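Long-range contacts in ribonucleotide monophosphatase NagD (Escherichia coli, PDB 2C4N), which hydrolyses nucleoside monophosphates such as UMP to nucleoside and phosphate, acting as a magnesium-dependent phosphatase of the HAD superfamily: residues Cys8-Gly12 with Leu52-Phe56; Phe140-Pro145 with Pro171-Pro177. All coordinates share one frame; numbering follows the deposited sequence.

Overall arrangement
Interactions 1 and 2 follow one another along the chain and lie on opposite sides of its centre, with their own centres about 20 Å apart. They nevertheless meet at the active site: Lys176 NZ, from interaction 2, forms a 3.0 Å salt bridge with Asp9 OD1, from interaction 1, and both contacts touch the same phosphate ion. Interaction 1 supplies Asp9 and Asp11 to the magnesium ion, whose protein ligands are completed by Asp201. Interaction 2 pairs two strands of a separate four-stranded parallel sheet, and only the end of its second segment, 171-177, extends to the phosphates. The loop after strand 5-9 and the loop holding Lys176 thus meet around the shared phosphate.

Interaction 1: Cys8-Gly12 with Leu52-Phe56; sequences CDIDG and LANRF. With MG (magnesium ion), chain B; PO4 (phosphate ion), chain D.
Asp11 and Arg55 meet with their side chains at about a right angle, joined by a salt bridge in which Arg55 NH2 stands 2.8 Å from Asp11 OD1. The N-H...O angle of 161° and the position of OD1 almost within the guanidinium plane show a well-directed bond, although the carboxylate and guanidinium planes are turned 23° apart. Arg55 spans the gap with an extended chain, its CG anti to the backbone N (chi1 172°). A water accepts from Arg55 NH1 and donates to Asp11 OD2, 2.8 Å from each, so both carboxylate oxygens are tied to the same guanidinium, one directly and one through water. NH2 also reaches the backbone O of Asp17, which should further limit rotation of the group. This geometry is consistent with the role assigned to Arg55 by similarity, orienting Asp11 for proton transfer.

The remaining contact is apolar. Ile10 CG2 approaches the edge of the Phe56 ring, 3.9 Å from CE1, while Ile10 CD1 lies 4.4 Å from Leu52 CD2. On the catalytic side, Asp9 OD2 and Asp11 O each bind magnesium at 2.2 Å, and Asp11 N donates to a phosphate oxygen, O1, at 3.2 Å. Asp9 ends the strand and Asp11 follows two residues on, the spacing of the HAD signature motif.

Strand 5-9 delivers this loop from the six-stranded parallel sheet, beside strand 38-42, whose Thr42 touches both Ile10 and Asp11. Helix 49-58 faces the loop; Met15 of strand 15-16 packs against Ile10, Arg55 and Phe56, and Phe68 of strand 68-70 is edge-to-face with Phe56.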
ATOM      1  N   CYS A   8     -10.033  26.132  16.020  1.00 15.66           N
ATOM      2  CA  CYS A   8      -8.626  26.441  15.858  1.00 14.67           C
ATOM      3  C   CYS A   8      -7.748  25.305  16.336  1.00 15.22           C
ATOM      4  O   CYS A   8      -7.838  24.866  17.485  1.00 17.09           O
ATOM      5  CB  CYS A   8      -8.268  27.722  16.617  1.00 17.02           C
ATOM      6  SG  CYS A   8      -6.569  28.295  16.356  1.00 17.85           S
ATOM      7  N   ASP A   9      -6.895  24.828  15.440  1.00 14.76           N
ATOM      8  CA  ASP A   9      -5.981  23.755  15.779  1.00 14.92           C
ATOM      9  C   ASP A   9      -4.977  24.262  16.816  1.00 15.12           C
ATOM     10  O   ASP A   9      -4.671  25.455  16.865  1.00 15.55           O
ATOM     11  CB  ASP A   9      -5.254  23.279  14.529  1.00 16.31           C
ATOM     12  CG  ASP A   9      -4.227  22.236  14.839  1.00 17.80           C
ATOM     13  OD1 ASP A   9      -4.598  21.181  15.398  1.00 18.07           O
ATOM     14  OD2 ASP A   9      -3.051  22.481  14.532  1.00 19.29           O
ATOM     15  N   ILE A  10      -4.456  23.358  17.634  1.00 14.48           N
ATOM     16  CA  ILE A  10      -3.520  23.747  18.685  1.00 16.12           C
ATOM     17  C   ILE A  10      -2.041  23.741  18.321  1.00 14.92           C
ATOM     18  O   ILE A  10      -1.414  24.795  18.222  1.00 15.75           O
ATOM     19  CB  ILE A  10      -3.740  22.867  19.948  1.00 18.31           C
ATOM     20  CG1 ILE A  10      -5.106  23.200  20.555  1.00 17.51           C
ATOM     21  CG2 ILE A  10      -2.617  23.090  20.967  1.00 15.45           C
ATOM     22  CD1 ILE A  10      -5.531  22.286  21.693  1.00 17.75           C
ATOM     23  N   ASP A  11      -1.480  22.556  18.115  1.00 17.35           N
ATOM     24  CA  ASP A  11      -0.057  22.444  17.810  1.00 18.86           C
ATOM     25  C   ASP A  11       0.376  23.033  16.474  1.00 18.11           C
ATOM     26  O   ASP A  11      -0.186  22.719  15.433  1.00 16.03           O
ATOM     27  CB  ASP A  11       0.362  20.979  17.926  1.00 19.27           C
ATOM     28  CG  ASP A  11       0.196  20.453  19.343  1.00 22.71           C
ATOM     29  OD1 ASP A  11       0.857  20.998  20.249  1.00 21.35           O
ATOM     30  OD2 ASP A  11      -0.601  19.515  19.553  1.00 26.59           O
ATOM     31  N   GLY A  12       1.384  23.901  16.517  1.00 16.73           N
ATOM     32  CA  GLY A  12       1.873  24.530  15.302  1.00 16.93           C
ATOM     33  C   GLY A  12       1.062  25.756  14.924  1.00 16.75           C
ATOM     34  O   GLY A  12       1.345  26.412  13.923  1.00 17.36           O
ATOM     35  N   LEU A  52      -4.997  20.631  29.287  1.00 17.22           N
ATOM     36  CA  LEU A  52      -4.738  21.571  28.208  1.00 17.74           C
ATOM     37  C   LEU A  52      -4.836  23.009  28.683  1.00 17.02           C
ATOM     38  O   LEU A  52      -4.021  23.843  28.301  1.00 17.02           O
ATOM     39  CB  LEU A  52      -5.707  21.320  27.052  1.00 18.53           C
ATOM     40  CG  LEU A  52      -5.362  20.062  26.245  1.00 18.84           C
ATOM     41  CD1 LEU A  52      -6.530  19.673  25.355  1.00 19.52           C
ATOM     42  CD2 LEU A  52      -4.107  20.324  25.422  1.00 19.36           C
ATOM     43  N   ALA A  53      -5.825  23.301  29.523  1.00 18.71           N
ATOM     44  CA  ALA A  53      -5.981  24.656  30.044  1.00 19.48           C
ATOM     45  C   ALA A  53      -4.764  25.014  30.903  1.00 18.17           C
ATOM     46  O   ALA A  53      -4.275  26.143  30.855  1.00 17.94           O
ATOM     47  CB  ALA A  53      -7.267  24.765  30.867  1.00 17.06           C
ATOM     48  N   ASN A  54      -4.309  24.075  31.691  1.00 16.93           N
ATOM     49  CA  ASN A  54      -3.130  24.298  32.474  1.00 17.95           C
ATOM     50  C   ASN A  54      -1.863  24.517  31.641  1.00 19.40           C
ATOM     51  O   ASN A  54      -1.075  25.358  31.924  1.00 16.89           O
ATOM     52  CB  ASN A  54      -2.921  23.204  33.481  1.00 19.09           C
ATOM     53  CG  ASN A  54      -3.978  23.182  34.535  1.00 21.54           C
ATOM     54  OD1 ASN A  54      -4.727  24.097  34.635  1.00 22.52           O
ATOM     55  ND2 ASN A  54      -4.018  22.135  35.306  1.00 19.26           N
ATOM     56  N   ARG A  55      -1.733  23.716  30.598  1.00 19.98           N
ATOM     57  CA  ARG A  55      -0.606  23.840  29.676  1.00 20.32           C
ATOM     58  C   ARG A  55      -0.616  25.230  29.039  1.00 18.83           C
ATOM     59  O   ARG A  55       0.422  25.885  28.935  1.00 19.09           O
ATOM     60  CB  ARG A  55      -0.706  22.761  28.594  1.00 22.78           C
ATOM     61  CG  ARG A  55       0.297  22.892  27.458  1.00 24.75           C
ATOM     62  CD  ARG A  55       0.006  21.851  26.385  1.00 25.37           C
ATOM     63  NE  ARG A  55       0.743  22.088  25.145  1.00 24.62           N
ATOM     64  CZ  ARG A  55       0.434  21.520  23.985  1.00 24.97           C
ATOM     65  NH1 ARG A  55      -0.595  20.684  23.914  1.00 24.73           N
ATOM     66  NH2 ARG A  55       1.137  21.792  22.895  1.00 22.84           N
ATOM     67  N   PHE A  56      -1.795  25.679  28.617  1.00 18.44           N
ATOM     68  CA  PHE A  56      -1.945  26.996  28.000  1.00 18.30           C
ATOM     69  C   PHE A  56      -1.651  28.112  29.002  1.00 20.73           C
ATOM     70  O   PHE A  56      -0.955  29.078  28.688  1.00 20.17           O
ATOM     71  CB  PHE A  56      -3.366  27.174  27.457  1.00 15.62           C
ATOM     72  CG  PHE A  56      -3.531  26.760  26.013  1.00 17.47           C
ATOM     73  CD1 PHE A  56      -3.194  25.477  25.595  1.00 17.18           C
ATOM     74  CD2 PHE A  56      -4.027  27.660  25.076  1.00 17.09           C
ATOM     75  CE1 PHE A  56      -3.351  25.091  24.253  1.00 19.52           C
ATOM     76  CE2 PHE A  56      -4.188  27.290  23.738  1.00 19.83           C
ATOM     77  CZ  PHE A  56      -3.848  25.999  23.327  1.00 18.40           C
TER
HETATM   78 MG    MG B1251      -1.227  21.257  14.130  1.00 22.83          MG
HETATM   79  P   PO4 D1253      -2.571  18.954  16.668  1.00 30.33           P
HETATM   80  O1  PO4 D1253      -3.138  19.875  17.684  1.00 31.58           O
HETATM   81  O2  PO4 D1253      -3.670  18.231  15.983  1.00 24.92           O
HETATM   82  O3  PO4 D1253      -1.799  19.724  15.679  1.00 26.21           O
HETATM   83  O4  PO4 D1253      -1.671  17.979  17.337  1.00 32.83           O
HETATM   84  O   HOH W   1      -2.132  19.484  21.847  1.00 29.82           O
HETATM   85  O   HOH W   2      -2.335  20.158  12.418  1.00 20.05           O
HETATM   86  O   HOH W   3       0.847  20.310  13.621  1.00 21.42           O

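Interaction 2: Phe140-Pro145 with Pro171-Pro177; sequences FIATNP and PFYVGKP. With PO4 (phosphate ion), chain C; PO4 (phosphate ion), chain D.
Lys176, whose backbone O touches the Pro145 ring, carries a terminal NZ gripped by several acceptors. NZ donates to O4 of one phosphate at 2.9 Å and to O2 of a second, also at 2.9 Å, and forms salt bridges with Asp206 and Asp9. The side chain bends at its third torsion (chi3 -72°) on its way to the phosphates.

Behind it the two segments run parallel. Phe172 N donates to Phe140 O at 3.0 Å, and Phe172 O in turn accepts from Ala142 N at 3.0 Å. Beyond them Val174 N reaches Ala142 O at 2.9 Å. Past the strands, Gly175 N continues the pairing with Thr143 O at 2.8 Å, but the N-H...O angle has fallen to 133°, evidence that the chains are leaving regular sheet geometry.

Prolines lie over the rings of Phe140 and Tyr173. Pro171 CB lies 3.3 Å from the Phe140 ring centroid and only 6° off its normal, a CH-pi contact over the middle of the face. The Tyr173 ring has Pro171 CG over one face and Pro145 over the other, with Pro145 CB 3.7 Å from the ring centroid; Ala142 CB also touches this ring, obliquely. On the face of the sheet opposite Ala142 and Tyr173, Ile141 lies beside Phe172. Ile141 CG2 separately meets Val174 CG2, in the loop past the strand.

Helix 156-167 links the strands as a beta-alpha-beta crossover and touches Phe140, Ala142 and Tyr173. The chemistry thus divides along the segments: backbone hydrogen bonds and apolar contacts join the strands, whereas the far end presents a lysine amino group, probably protonated, among two phosphates and two carboxylates, consistent with the substrate-binding role assigned to Lys176 by similarity.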
ATOM      1  N   PHE A 140     -13.607  -1.862  15.104  1.00 16.85           N
ATOM      2  CA  PHE A 140     -12.276  -1.264  15.233  1.00 14.98           C
ATOM      3  C   PHE A 140     -12.263   0.272  15.084  1.00 14.19           C
ATOM      4  O   PHE A 140     -12.442   0.805  13.988  1.00 14.67           O
ATOM      5  CB  PHE A 140     -11.380  -1.936  14.178  1.00 15.46           C
ATOM      6  CG  PHE A 140      -9.894  -1.749  14.387  1.00 15.41           C
ATOM      7  CD1 PHE A 140      -9.371  -1.273  15.589  1.00 15.18           C
ATOM      8  CD2 PHE A 140      -9.011  -2.092  13.364  1.00 16.39           C
ATOM      9  CE1 PHE A 140      -7.985  -1.140  15.765  1.00 19.33           C
ATOM     10  CE2 PHE A 140      -7.630  -1.967  13.525  1.00 17.20           C
ATOM     11  CZ  PHE A 140      -7.112  -1.491  14.726  1.00 17.12           C
ATOM     12  N   ILE A 141     -12.046   0.967  16.200  1.00 13.18           N
ATOM     13  CA  ILE A 141     -12.020   2.432  16.231  1.00 13.63           C
ATOM     14  C   ILE A 141     -10.687   2.920  16.793  1.00 13.34           C
ATOM     15  O   ILE A 141     -10.162   2.344  17.747  1.00 13.87           O
ATOM     16  CB  ILE A 141     -13.126   3.003  17.162  1.00 19.82           C
ATOM     17  CG1 ILE A 141     -14.462   2.300  16.909  1.00 22.48           C
ATOM     18  CG2 ILE A 141     -13.251   4.500  16.952  1.00 20.03           C
ATOM     19  CD1 ILE A 141     -15.019   2.507  15.527  1.00 22.78           C
ATOM     20  N   ALA A 142     -10.157   3.999  16.223  1.00 13.34           N
ATOM     21  CA  ALA A 142      -8.890   4.562  16.686  1.00 13.29           C
ATOM     22  C   ALA A 142      -9.032   6.078  16.792  1.00 13.32           C
ATOM     23  O   ALA A 142      -9.707   6.701  15.972  1.00 13.85           O
ATOM     24  CB  ALA A 142      -7.762   4.195  15.721  1.00 15.63           C
ATOM     25  N   THR A 143      -8.391   6.677  17.791  1.00 12.14           N
ATOM     26  CA  THR A 143      -8.503   8.119  17.990  1.00 13.52           C
ATOM     27  C   THR A 143      -7.908   8.997  16.890  1.00 12.37           C
ATOM     28  O   THR A 143      -8.539   9.960  16.461  1.00 14.12           O
ATOM     29  CB  THR A 143      -7.902   8.552  19.358  1.00 13.61           C
ATOM     30  OG1 THR A 143      -6.524   8.177  19.431  1.00 13.58           O
ATOM     31  CG2 THR A 143      -8.662   7.901  20.499  1.00 12.00           C
ATOM     32  N   ASN A 144      -6.703   8.681  16.426  1.00 14.50           N
ATOM     33  CA  ASN A 144      -6.074   9.497  15.387  1.00 14.52           C
ATOM     34  C   ASN A 144      -5.042   8.690  14.592  1.00 14.60           C
ATOM     35  O   ASN A 144      -4.384   7.811  15.135  1.00 13.54           O
ATOM     36  CB  ASN A 144      -5.424  10.741  16.020  1.00 15.27           C
ATOM     37  CG  ASN A 144      -4.363  10.395  17.060  1.00 14.37           C
ATOM     38  OD1 ASN A 144      -4.641   9.734  18.063  1.00 15.32           O
ATOM     39  ND2 ASN A 144      -3.138  10.853  16.823  1.00 16.29           N
ATOM     40  N   PRO A 145      -4.883   8.999  13.296  1.00 17.14           N
ATOM     41  CA  PRO A 145      -3.943   8.299  12.414  1.00 17.50           C
ATOM     42  C   PRO A 145      -2.458   8.639  12.535  1.00 17.78           C
ATOM     43  O   PRO A 145      -1.616   7.944  11.963  1.00 17.26           O
ATOM     44  CB  PRO A 145      -4.493   8.608  11.027  1.00 15.98           C
ATOM     45  CG  PRO A 145      -4.972  10.028  11.186  1.00 16.09           C
ATOM     46  CD  PRO A 145      -5.644  10.026  12.557  1.00 14.69           C
ATOM     47  N   PRO A 171      -8.820   0.422  11.135  1.00 18.09           N
ATOM     48  CA  PRO A 171      -9.797   1.053  12.017  1.00 18.19           C
ATOM     49  C   PRO A 171     -10.385   2.297  11.394  1.00 16.18           C
ATOM     50  O   PRO A 171      -9.897   2.797  10.377  1.00 14.95           O
ATOM     51  CB  PRO A 171      -8.963   1.407  13.238  1.00 19.10           C
ATOM     52  CG  PRO A 171      -7.673   1.888  12.583  1.00 20.36           C
ATOM     53  CD  PRO A 171      -7.446   0.837  11.486  1.00 19.15           C
ATOM     54  N   PHE A 172     -11.444   2.786  12.015  1.00 18.63           N
ATOM     55  CA  PHE A 172     -12.059   4.022  11.601  1.00 18.30           C
ATOM     56  C   PHE A 172     -11.342   5.027  12.500  1.00 17.36           C
ATOM     57  O   PHE A 172     -11.441   4.934  13.730  1.00 16.53           O
ATOM     58  CB  PHE A 172     -13.554   4.034  11.927  1.00 27.62           C
ATOM     59  CG  PHE A 172     -14.204   5.375  11.707  1.00 32.40           C
ATOM     60  CD1 PHE A 172     -14.483   5.826  10.419  1.00 34.37           C
ATOM     61  CD2 PHE A 172     -14.496   6.206  12.784  1.00 34.91           C
ATOM     62  CE1 PHE A 172     -15.041   7.085  10.212  1.00 34.96           C
ATOM     63  CE2 PHE A 172     -15.053   7.464  12.585  1.00 38.43           C
ATOM     64  CZ  PHE A 172     -15.325   7.904  11.300  1.00 36.89           C
ATOM     65  N   TYR A 173     -10.598   5.952  11.900  1.00 14.93           N
ATOM     66  CA  TYR A 173      -9.893   6.973  12.669  1.00 14.53           C
ATOM     67  C   TYR A 173     -10.857   8.128  12.889  1.00 15.50           C
ATOM     68  O   TYR A 173     -11.427   8.665  11.938  1.00 16.60           O
ATOM     69  CB  TYR A 173      -8.646   7.469  11.924  1.00 16.51           C
ATOM     70  CG  TYR A 173      -7.484   6.498  11.947  1.00 17.06           C
ATOM     71  CD1 TYR A 173      -7.108   5.797  10.802  1.00 16.88           C
ATOM     72  CD2 TYR A 173      -6.754   6.290  13.112  1.00 17.26           C
ATOM     73  CE1 TYR A 173      -6.029   4.909  10.819  1.00 17.36           C
ATOM     74  CE2 TYR A 173      -5.677   5.406  13.143  1.00 17.56           C
ATOM     75  CZ  TYR A 173      -5.319   4.722  11.995  1.00 18.33           C
ATOM     76  OH  TYR A 173      -4.255   3.849  12.043  1.00 19.64           O
ATOM     77  N   VAL A 174     -11.039   8.504  14.148  1.00 17.36           N
ATOM     78  CA  VAL A 174     -11.961   9.577  14.497  1.00 18.64           C
ATOM     79  C   VAL A 174     -11.398  10.968  14.219  1.00 17.15           C
ATOM     80  O   VAL A 174     -12.129  11.866  13.807  1.00 17.31           O
ATOM     81  CB  VAL A 174     -12.360   9.482  15.995  1.00 17.65           C
ATOM     82  CG1 VAL A 174     -13.227  10.677  16.392  1.00 19.79           C
ATOM     83  CG2 VAL A 174     -13.113   8.177  16.249  1.00 18.55           C
ATOM     84  N   GLY A 175     -10.098  11.143  14.436  1.00 17.82           N
ATOM     85  CA  GLY A 175      -9.485  12.450  14.233  1.00 18.55           C
ATOM     86  C   GLY A 175      -9.203  12.866  12.799  1.00 19.10           C
ATOM     87  O   GLY A 175      -9.499  12.128  11.857  1.00 18.87           O
ATOM     88  N   LYS A 176      -8.634  14.061  12.639  1.00 16.23           N
ATOM     89  CA  LYS A 176      -8.283  14.587  11.317  1.00 16.80           C
ATOM     90  C   LYS A 176      -7.374  13.563  10.643  1.00 17.09           C
ATOM     91  O   LYS A 176      -6.601  12.883  11.317  1.00 17.58           O
ATOM     92  CB  LYS A 176      -7.522  15.912  11.459  1.00 16.98           C
ATOM     93  CG  LYS A 176      -8.284  17.027  12.152  1.00 17.35           C
ATOM     94  CD  LYS A 176      -7.357  18.201  12.462  1.00 16.52           C
ATOM     95  CE  LYS A 176      -6.389  17.867  13.597  1.00 17.47           C
ATOM     96  NZ  LYS A 176      -5.277  18.861  13.696  1.00 18.92           N
ATOM     97  N   PRO A 177      -7.410  13.468   9.303  1.00 18.35           N
ATOM     98  CA  PRO A 177      -8.183  14.223   8.312  1.00 18.52           C
ATOM     99  C   PRO A 177      -9.656  13.843   8.146  1.00 19.14           C
ATOM    100  O   PRO A 177     -10.336  14.367   7.265  1.00 18.47           O
ATOM    101  CB  PRO A 177      -7.390  14.006   7.030  1.00 19.21           C
ATOM    102  CG  PRO A 177      -6.918  12.595   7.184  1.00 18.46           C
ATOM    103  CD  PRO A 177      -6.458  12.556   8.635  1.00 17.89           C
TER
HETATM  104  P   PO4 C1252      -2.144  16.511  12.957  1.00 28.29           P
HETATM  105  O1  PO4 C1252      -2.013  16.652  14.428  1.00 27.84           O
HETATM  106  O2  PO4 C1252      -0.812  16.669  12.325  1.00 28.33           O
HETATM  107  O3  PO4 C1252      -2.687  15.170  12.635  1.00 26.29           O
HETATM  108  O4  PO4 C1252      -3.065  17.552  12.439  1.00 24.95           O
HETATM  109  P   PO4 D1253      -2.571  18.954  16.668  1.00 30.33           P
HETATM  110  O1  PO4 D1253      -3.138  19.875  17.684  1.00 31.58           O
HETATM  111  O2  PO4 D1253      -3.670  18.231  15.983  1.00 24.92           O
HETATM  112  O3  PO4 D1253      -1.799  19.724  15.679  1.00 26.21           O
HETATM  113  O4  PO4 D1253      -1.671  17.979  17.337  1.00 32.83           O